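Local coordinates for protein hydroxynitrile lyase (Passiflora edulis, PDB 5Y02) that probably acts as a lyase on cyanohydrins such as (R)-mandelonitrile, working as a homodimer built on the stress-responsive alpha/beta-barrel (Dabb) fold, at residues Asn13-Gln18 and Phe61-Glu66. Numbering follows the deposited sequence.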
loop_
_atom_site.group_PDB
_atom_site.type_symbol
_atom_site.label_atom_id
_atom_site.label_comp_id
_atom_site.label_asym_id
_atom_site.label_seq_id
_atom_site.Cartn_x
_atom_site.Cartn_y
_atom_site.Cartn_z
ATOM N N ASN A 13 4.820 -6.713 3.642
ATOM C CA ASN A 13 5.547 -7.946 3.915
ATOM C C ASN A 13 5.116 -8.632 5.202
ATOM O O ASN A 13 4.302 -8.120 5.979
ATOM C CB ASN A 13 7.084 -7.734 3.859
ATOM C CG ASN A 13 7.681 -7.309 5.182
ATOM O OD1 ASN A 13 7.101 -6.520 5.907
ATOM N ND2 ASN A 13 8.878 -7.838 5.503
ATOM N N ARG A 14 5.674 -9.822 5.369
ATOM C CA ARG A 14 5.600 -10.616 6.554
ATOM C C ARG A 14 7.014 -11.148 6.736
ATOM O O ARG A 14 7.626 -11.597 5.763
ATOM C CB ARG A 14 4.633 -11.790 6.346
ATOM C CG ARG A 14 4.373 -12.606 7.604
ATOM C CD ARG A 14 3.714 -13.942 7.254
ATOM N NE ARG A 14 3.552 -14.715 8.478
ATOM C CZ ARG A 14 2.575 -14.549 9.371
ATOM N NH1 ARG A 14 1.604 -13.644 9.190
ATOM N NH2 ARG A 14 2.566 -15.300 10.478
ATOM N N TYR A 15 7.523 -11.055 7.957
ATOM C CA TYR A 15 8.881 -11.485 8.279
ATOM C C TYR A 15 8.957 -12.969 8.581
ATOM O O TYR A 15 8.004 -13.566 9.085
ATOM C CB TYR A 15 9.448 -10.692 9.452
ATOM C CG TYR A 15 9.808 -9.289 9.042
ATOM C CD1 TYR A 15 11.015 -9.035 8.387
ATOM C CD2 TYR A 15 8.931 -8.223 9.257
ATOM C CE1 TYR A 15 11.357 -7.758 7.978
ATOM C CE2 TYR A 15 9.271 -6.932 8.867
ATOM C CZ TYR A 15 10.475 -6.707 8.223
ATOM O OH TYR A 15 10.817 -5.450 7.793
ATOM N N LYS A 16 10.125 -13.540 8.299
ATOM C CA LYS A 16 10.384 -14.933 8.650
ATOM C C LYS A 16 10.293 -15.101 10.161
ATOM O O LYS A 16 10.753 -14.246 10.913
ATOM C CB LYS A 16 11.762 -15.325 8.171
ATOM C CG LYS A 16 11.919 -15.222 6.664
ATOM C CD LYS A 16 12.055 -16.549 5.997
ATOM C CE LYS A 16 12.171 -16.361 4.507
ATOM N NZ LYS A 16 12.806 -17.532 3.872
ATOM N N SER A 17 9.721 -16.217 10.599
ATOM C CA SER A 17 9.485 -16.436 12.021
ATOM C C SER A 17 10.769 -16.629 12.845
ATOM O O SER A 17 10.723 -16.433 14.051
ATOM C CB SER A 17 8.544 -17.626 12.230
ATOM O OG SER A 17 9.227 -18.825 11.960
ATOM N N GLN A 18 11.886 -17.044 12.240
ATOM C CA GLN A 18 13.099 -17.273 13.036
ATOM C C GLN A 18 13.815 -15.995 13.452
ATOM O O GLN A 18 14.692 -16.042 14.298
ATOM C CB GLN A 18 14.085 -18.239 12.339
ATOM C CG GLN A 18 15.030 -17.617 11.329
ATOM C CD GLN A 18 15.775 -18.665 10.502
ATOM O OE1 GLN A 18 15.155 -19.400 9.731
ATOM N NE2 GLN A 18 17.099 -18.744 10.665
ATOM N N PHE A 61 -0.104 -10.563 5.809
ATOM C CA PHE A 61 0.867 -9.465 5.789
ATOM C C PHE A 61 0.762 -8.658 7.078
ATOM O O PHE A 61 -0.335 -8.368 7.564
ATOM C CB PHE A 61 0.676 -8.587 4.551
ATOM C CG PHE A 61 0.993 -9.292 3.269
ATOM C CD1 PHE A 61 2.326 -9.404 2.838
ATOM C CD2 PHE A 61 -0.010 -9.871 2.502
ATOM C CE1 PHE A 61 2.636 -10.062 1.667
ATOM C CE2 PHE A 61 0.294 -10.539 1.320
ATOM C CZ PHE A 61 1.618 -10.639 0.906
ATOM N N THR A 62 1.907 -8.314 7.647
ATOM C CA THR A 62 1.953 -7.651 8.943
ATOM C C THR A 62 2.430 -6.208 8.907
ATOM O O THR A 62 2.106 -5.463 9.818
ATOM C CB THR A 62 2.845 -8.413 9.920
ATOM O OG1 THR A 62 4.164 -8.505 9.383
ATOM C CG2 THR A 62 2.281 -9.851 10.121
ATOM N N HIS A 63 3.215 -5.856 7.898
ATOM C CA HIS A 63 3.855 -4.550 7.791
ATOM C C HIS A 63 3.614 -3.935 6.417
ATOM O O HIS A 63 3.571 -4.645 5.383
ATOM C CB HIS A 63 5.346 -4.697 7.929
ATOM C CG HIS A 63 5.817 -5.011 9.306
ATOM N ND1 HIS A 63 5.609 -6.234 9.909
ATOM C CD2 HIS A 63 6.560 -4.278 10.172
ATOM C CE1 HIS A 63 6.189 -6.229 11.096
ATOM N NE2 HIS A 63 6.773 -5.057 11.280
ATOM N N ALA A 64 3.454 -2.610 6.412
ATOM C CA ALA A 64 3.389 -1.828 5.190
ATOM C C ALA A 64 4.447 -0.732 5.240
ATOM O O ALA A 64 4.742 -0.188 6.317
ATOM C CB ALA A 64 2.015 -1.199 5.013
ATOM N N TYR A 65 4.979 -0.422 4.071
ATOM C CA TYR A 65 5.980 0.644 3.906
ATOM C C TYR A 65 5.609 1.429 2.652
ATOM O O TYR A 65 5.367 0.840 1.588
ATOM C CB TYR A 65 7.390 0.067 3.760
ATOM C CG TYR A 65 7.683 -1.089 4.668
ATOM C CD1 TYR A 65 7.248 -2.373 4.330
ATOM C CD2 TYR A 65 8.384 -0.931 5.858
ATOM C CE1 TYR A 65 7.502 -3.457 5.137
ATOM C CE2 TYR A 65 8.647 -2.025 6.681
ATOM C CZ TYR A 65 8.202 -3.291 6.307
ATOM O OH TYR A 65 8.426 -4.404 7.080
ATOM N N GLU A 66 5.611 2.754 2.761
ATOM C CA GLU A 66 5.260 3.607 1.646
ATOM C C GLU A 66 6.373 4.621 1.425
ATOM O O GLU A 66 6.978 5.119 2.392
ATOM C CB GLU A 66 3.926 4.327 1.915
ATOM C CG GLU A 66 3.805 4.947 3.301
ATOM C CD GLU A 66 2.525 5.737 3.488
ATOM O OE1 GLU A 66 2.510 6.922 3.100
ATOM O OE2 GLU A 66 1.520 5.160 3.977
HETATM O O HOH W 1 5.768 -10.548 10.178
#
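Backbone hydrogen bonds join the end of strand 7-15 to the start of strand 63-69, antiparallel neighbours in the sheet of this dimeric alpha/beta-barrel domain. Asn-13 N donates to His-63 O (3.0 Å), while Asn-13 O accepts from both Thr-62 N (2.9 Å) and His-63 N (3.2 Å), so that Thr-62 and His-63 together face Asn-13, a classic beta bulge. One water joins Tyr-15 N to Thr-62 OG1, which also pairs with His-63 ND1 in the imidazole plane. The two tyrosine hydroxyls and the Asn-13 amide form a chain of hydrogen bonds: Tyr-15 OH donates to Tyr-65 OH (2.7 Å), tip to tip, and Tyr-65 OH donates to Asn-13 OD1 (2.8 Å), approaching from above the amide plane. With CG in the crowded position between backbone N and carbonyl carbon (chi1 88°), the Asn-13 amide turns OD1 to Tyr-65 and sets ND2 over the Tyr-15 ring centre. Aromatic packing is T-shaped, the Tyr-15 edge meeting the His-63 face with planes at 87°; Ile-28 of helix 21-37 packs on both side chains. An alanine in place of Tyr-65 would probably break this chain, depriving Asn-13 OD1 and Tyr-15 OH of their shared partner. Two bonds grip Tyr-65 OH and probably hold the phenol in place, its side chain about 6 Å from the bound (R)-mandelonitrile.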